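Long-range contact in Glyoxalase/bleomycin resistance protein/dioxygenase (Catenulispora acidiphila, PDB 4N04), which belongs to the vicinal oxygen chelate (glyoxalase/bleomycin resistance/dioxygenase) superfamily and may have dioxygenase activity, although neither substrate nor reaction is established: residues A[72-86]-A[93-105]. The protein carries 1 engineered substitution. Residues are numbered along the deposited sequence; the frame is centred on the assembly and turned at random.
Sequences LDAVLSGASERGVEA and ANGVRKVTYLDPD
Arg97 NH2 is shared by two carboxylates: it forms a salt bridge with Glu113 OE2 on the neighbouring strand 108-113 and another with Asp73 OD2 on helix 72-81, the latter modelled too close for its detail to be trusted. In the model the Asp73 carboxylate approaches the edge of the guanidinium. A bend in the arginine chain at chi3 (-72°) brings the charged group up to the first turn of the helix. There Leu72 CD2 lies over one guanidinium face and also touches Arg97 CB at 3.5 Å, while Leu76 CD1 approaches Arg97 NH1 to 3.5 Å. Farther along strand 97-102 the contact turns apolar. Leu76 and Val99 meet tip to tip, CD2 to CG2 at 3.7 Å, and Val99 CG2 also touches Ala86 CB at 3.6 Å. Tyr101, its CG anti to the carbonyl carbon (chi1 -69°), sends its ring up beneath the helix until OH lies 3.4 Å from Leu76 CD2 and 3.9 Å from Ala79 CB. The methyl of Ala86 makes a CH-pi contact over one ring face, and Val84 O comes to the ring edge. A Schellman motif (Val84 N to Ala79 O, Gly83 N to Ser80 O, Gly83 at positive phi) ends the helix, and residues 84-86 then run past Tyr101. A water donates to Glu85 O (3.1 Å) here; its link to Leu102 N is modelled too short and is doubtful. Helix 72-81 packs on the sheet of its own beta-alpha-beta-beta-beta module, the second in the chain, as in the vicinal oxygen chelate fold, its axis 28° from that of strand 97-102. Charge pairing at the Arg97 end gives way to van der Waals contacts toward Tyr101; the two carboxylates probably balance the single positive charge of Arg97 between helix 72-81 and strand 108-113.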
loop_
_atom_site.group_PDB
_atom_site.type_symbol
_atom_site.label_atom_id
_atom_site.label_comp_id
_atom_site.label_asym_id
_atom_site.label_seq_id
_atom_site.Cartn_x
_atom_site.Cartn_y
_atom_site.Cartn_z
ATOM N N LEU A 72 -10.652 -5.604 7.008
ATOM C CA LEU A 72 -10.692 -4.450 6.122
ATOM C C LEU A 72 -11.052 -3.169 6.872
ATOM O O LEU A 72 -10.536 -2.094 6.570
ATOM C CB LEU A 72 -11.681 -4.687 4.992
ATOM C CG LEU A 72 -11.609 -3.671 3.854
ATOM C CD1 LEU A 72 -10.202 -3.598 3.284
ATOM C CD2 LEU A 72 -12.591 -4.046 2.768
ATOM N N ASP A 73 -11.926 -3.291 7.864
ATOM C CA ASP A 73 -12.394 -2.129 8.604
ATOM C C ASP A 73 -11.256 -1.482 9.368
ATOM O O ASP A 73 -11.214 -0.258 9.519
ATOM C CB ASP A 73 -13.515 -2.524 9.568
ATOM C CG ASP A 73 -14.733 -3.070 8.851
ATOM O OD1 ASP A 73 -15.847 -3.013 9.415
ATOM O OD2 ASP A 73 -14.572 -3.560 7.713
ATOM N N ALA A 74 -10.336 -2.312 9.851
ATOM C CA ALA A 74 -9.188 -1.829 10.606
ATOM C C ALA A 74 -8.275 -1.057 9.672
ATOM O O ALA A 74 -7.846 0.055 9.987
ATOM C CB ALA A 74 -8.439 -2.986 11.244
ATOM N N VAL A 75 -7.990 -1.662 8.520
ATOM C CA VAL A 75 -7.206 -1.018 7.476
ATOM C C VAL A 75 -7.805 0.346 7.208
ATOM O O VAL A 75 -7.110 1.354 7.242
ATOM C CB VAL A 75 -7.213 -1.843 6.164
ATOM C CG1 VAL A 75 -6.511 -1.084 5.045
ATOM C CG2 VAL A 75 -6.562 -3.200 6.383
ATOM N N LEU A 76 -9.114 0.370 6.980
ATOM C CA LEU A 76 -9.816 1.611 6.685
ATOM C C LEU A 76 -9.671 2.672 7.786
ATOM O O LEU A 76 -9.128 3.752 7.535
ATOM C CB LEU A 76 -11.286 1.327 6.386
ATOM C CG LEU A 76 -11.604 0.892 4.956
ATOM C CD1 LEU A 76 -13.040 0.406 4.843
ATOM C CD2 LEU A 76 -11.380 2.041 3.997
ATOM N N SER A 77 -10.133 2.363 8.996
ATOM C CA SER A 77 -10.164 3.354 10.074
ATOM C C SER A 77 -8.773 3.806 10.511
ATOM O O SER A 77 -8.539 5.004 10.703
ATOM C CB SER A 77 -10.969 2.848 11.279
ATOM O OG SER A 77 -10.325 1.767 11.930
ATOM N N GLY A 78 -7.856 2.852 10.665
ATOM C CA GLY A 78 -6.477 3.159 11.009
ATOM C C GLY A 78 -5.825 4.119 10.030
ATOM O O GLY A 78 -5.131 5.052 10.429
ATOM N N ALA A 79 -6.051 3.895 8.739
ATOM C CA ALA A 79 -5.519 4.782 7.710
ATOM C C ALA A 79 -6.192 6.152 7.775
ATOM O O ALA A 79 -5.568 7.172 7.476
ATOM C CB ALA A 79 -5.680 4.158 6.314
ATOM N N SER A 80 -7.466 6.163 8.163
ATOM C CA SER A 80 -8.227 7.403 8.308
ATOM C C SER A 80 -7.675 8.280 9.423
ATOM O O SER A 80 -7.530 9.490 9.257
ATOM C CB SER A 80 -9.692 7.097 8.605
ATOM O OG SER A 80 -10.324 6.499 7.495
ATOM N N GLU A 81 -7.375 7.667 10.560
ATOM C CA GLU A 81 -6.901 8.421 11.711
ATOM C C GLU A 81 -5.518 9.001 11.433
ATOM O O GLU A 81 -5.142 10.031 12.000
ATOM C CB GLU A 81 -6.884 7.549 12.976
ATOM C CG GLU A 81 -5.667 6.640 13.100
ATOM C CD GLU A 81 -5.696 5.762 14.340
ATOM O OE1 GLU A 81 -6.808 5.452 14.823
ATOM O OE2 GLU A 81 -4.603 5.382 14.827
ATOM N N ARG A 82 -4.768 8.343 10.550
ATOM C CA ARG A 82 -3.420 8.786 10.215
ATOM C C ARG A 82 -3.450 9.620 8.947
ATOM O O ARG A 82 -2.418 9.888 8.336
ATOM C CB ARG A 82 -2.465 7.600 10.085
ATOM C CG ARG A 82 -2.462 6.712 11.309
ATOM C CD ARG A 82 -1.431 5.616 11.214
ATOM N NE ARG A 82 -1.792 4.618 10.214
ATOM C CZ ARG A 82 -2.516 3.531 10.461
ATOM N NH1 ARG A 82 -2.967 3.295 11.686
ATOM N NH2 ARG A 82 -2.787 2.677 9.482
ATOM N N GLY A 83 -4.658 10.006 8.550
ATOM C CA GLY A 83 -4.843 11.035 7.547
ATOM C C GLY A 83 -4.931 10.636 6.086
ATOM O O GLY A 83 -4.872 11.516 5.229
ATOM N N VAL A 84 -5.070 9.344 5.782
ATOM C CA VAL A 84 -5.246 8.928 4.385
ATOM C C VAL A 84 -6.593 8.248 4.112
ATOM O O VAL A 84 -6.987 7.299 4.798
ATOM C CB VAL A 84 -4.046 8.083 3.833
ATOM C CG1 VAL A 84 -2.724 8.764 4.144
ATOM C CG2 VAL A 84 -4.047 6.663 4.372
ATOM N N GLU A 85 -7.307 8.757 3.111
ATOM C CA GLU A 85 -8.625 8.225 2.763
ATOM C C GLU A 85 -8.579 7.443 1.457
ATOM O O GLU A 85 -7.701 7.659 0.626
ATOM C CB GLU A 85 -9.654 9.353 2.657
ATOM C CG GLU A 85 -9.836 10.143 3.941
ATOM C CD GLU A 85 -10.451 9.312 5.057
ATOM O OE1 GLU A 85 -11.466 8.627 4.792
ATOM O OE2 GLU A 85 -9.917 9.337 6.190
ATOM N N ALA A 86 -9.523 6.529 1.284
ATOM C CA ALA A 86 -9.601 5.753 0.058
ATOM C C ALA A 86 -10.061 6.616 -1.114
ATOM O O ALA A 86 -10.809 7.571 -0.933
ATOM C CB ALA A 86 -10.532 4.561 0.237
ATOM N N ALA A 93 -22.206 -7.653 -4.366
ATOM C CA ALA A 93 -23.487 -8.199 -3.896
ATOM C C ALA A 93 -23.403 -8.875 -2.527
ATOM O O ALA A 93 -24.191 -8.584 -1.623
ATOM C CB ALA A 93 -24.045 -9.169 -4.934
ATOM N N ASN A 94 -22.429 -9.771 -2.395
ATOM C CA ASN A 94 -22.179 -10.530 -1.174
ATOM C C ASN A 94 -21.723 -9.687 0.015
ATOM O O ASN A 94 -21.636 -10.184 1.134
ATOM C CB ASN A 94 -21.114 -11.567 -1.479
ATOM C CG ASN A 94 -20.180 -11.105 -2.566
ATOM O OD1 ASN A 94 -19.226 -10.362 -2.305
ATOM N ND2 ASN A 94 -20.466 -11.508 -3.804
ATOM N N GLY A 95 -21.418 -8.418 -0.231
ATOM C CA GLY A 95 -20.971 -7.533 0.822
ATOM C C GLY A 95 -19.459 -7.444 0.883
ATOM O O GLY A 95 -18.911 -6.675 1.672
ATOM N N VAL A 96 -18.778 -8.229 0.054
ATOM C CA VAL A 96 -17.328 -8.137 -0.028
ATOM C C VAL A 96 -16.893 -6.803 -0.614
ATOM O O VAL A 96 -17.300 -6.433 -1.712
ATOM C CB VAL A 96 -16.725 -9.262 -0.872
ATOM C CG1 VAL A 96 -15.364 -8.839 -1.428
ATOM C CG2 VAL A 96 -16.608 -10.524 -0.041
ATOM N N ARG A 97 -16.064 -6.087 0.131
ATOM C CA ARG A 97 -15.554 -4.809 -0.334
ATOM C C ARG A 97 -14.172 -4.905 -0.962
ATOM O O ARG A 97 -13.355 -5.744 -0.593
ATOM C CB ARG A 97 -15.501 -3.798 0.808
ATOM C CG ARG A 97 -16.843 -3.387 1.352
ATOM C CD ARG A 97 -16.648 -2.681 2.671
ATOM N NE ARG A 97 -16.271 -3.626 3.712
ATOM C CZ ARG A 97 -15.780 -3.278 4.897
ATOM N NH1 ARG A 97 -15.595 -1.999 5.188
ATOM N NH2 ARG A 97 -15.466 -4.211 5.787
ATOM N N LYS A 98 -13.937 -4.028 -1.927
ATOM C CA LYS A 98 -12.599 -3.686 -2.352
ATOM C C LYS A 98 -12.485 -2.182 -2.157
ATOM O O LYS A 98 -13.336 -1.431 -2.631
ATOM C CB LYS A 98 -12.390 -4.052 -3.821
ATOM C CG LYS A 98 -11.027 -3.662 -4.384
ATOM C CD LYS A 98 -10.969 -3.975 -5.866
ATOM C CE LYS A 98 -10.002 -3.071 -6.613
ATOM N NZ LYS A 98 -10.229 -3.155 -8.085
ATOM N N VAL A 99 -11.465 -1.724 -1.436
ATOM C CA VAL A 99 -11.241 -0.285 -1.378
ATOM C C VAL A 99 -9.889 0.108 -1.949
ATOM O O VAL A 99 -8.867 -0.532 -1.690
ATOM C CB VAL A 99 -11.528 0.346 0.024
ATOM C CG1 VAL A 99 -12.175 -0.679 0.987
ATOM C CG2 VAL A 99 -10.297 0.979 0.604
ATOM N N THR A 100 -9.894 1.164 -2.748
ATOM C CA THR A 100 -8.704 1.531 -3.482
ATOM C C THR A 100 -8.091 2.830 -3.001
ATOM O O THR A 100 -8.768 3.846 -2.886
ATOM C CB THR A 100 -9.006 1.655 -4.975
ATOM O OG1 THR A 100 -9.581 0.431 -5.441
ATOM C CG2 THR A 100 -7.727 1.943 -5.753
ATOM N N TYR A 101 -6.792 2.795 -2.746
ATOM C CA TYR A 101 -6.059 4.001 -2.407
ATOM C C TYR A 101 -5.215 4.442 -3.583
ATOM O O TYR A 101 -4.703 3.611 -4.338
ATOM C CB TYR A 101 -5.162 3.749 -1.199
ATOM C CG TYR A 101 -5.935 3.533 0.070
ATOM C CD1 TYR A 101 -6.278 4.609 0.889
ATOM C CD2 TYR A 101 -6.350 2.262 0.448
ATOM C CE1 TYR A 101 -7.004 4.418 2.062
ATOM C CE2 TYR A 101 -7.080 2.064 1.621
ATOM C CZ TYR A 101 -7.399 3.146 2.420
ATOM O OH TYR A 101 -8.111 2.955 3.580
ATOM N N LEU A 102 -5.067 5.750 -3.737
ATOM C CA LEU A 102 -4.129 6.286 -4.705
ATOM C C LEU A 102 -2.964 6.935 -3.971
ATOM O O LEU A 102 -3.177 7.842 -3.170
ATOM C CB LEU A 102 -4.822 7.303 -5.604
ATOM C CG LEU A 102 -5.929 6.723 -6.476
ATOM C CD1 LEU A 102 -6.645 7.812 -7.239
ATOM C CD2 LEU A 102 -5.384 5.658 -7.419
ATOM N N ASP A 103 -1.741 6.465 -4.236
ATOM C CA ASP A 103 -0.533 7.058 -3.635
ATOM C C ASP A 103 -0.261 8.434 -4.253
ATOM O O ASP A 103 -0.922 8.798 -5.231
ATOM C CB ASP A 103 0.675 6.078 -3.674
ATOM C CG ASP A 103 1.403 6.020 -5.030
ATOM O OD1 ASP A 103 1.093 6.768 -5.982
ATOM O OD2 ASP A 103 2.343 5.203 -5.129
ATOM N N PRO A 104 0.679 9.211 -3.686
ATOM C CA PRO A 104 0.939 10.556 -4.228
ATOM C C PRO A 104 1.202 10.632 -5.741
ATOM O O PRO A 104 0.918 11.656 -6.352
ATOM C CB PRO A 104 2.164 11.008 -3.432
ATOM C CG PRO A 104 1.968 10.366 -2.101
ATOM C CD PRO A 104 1.382 9.007 -2.405
ATOM N N ASP A 105 1.694 9.560 -6.342
ATOM C CA ASP A 105 1.916 9.545 -7.790
ATOM C C ASP A 105 0.762 8.991 -8.617
ATOM O O ASP A 105 0.763 9.113 -9.845
ATOM C CB ASP A 105 3.184 8.770 -8.122
ATOM C CG ASP A 105 4.427 9.480 -7.638
ATOM O OD1 ASP A 105 4.788 10.513 -8.237
ATOM O OD2 ASP A 105 5.036 9.014 -6.657
HETATM O O HOH W 1 -6.285 7.224 -2.055
#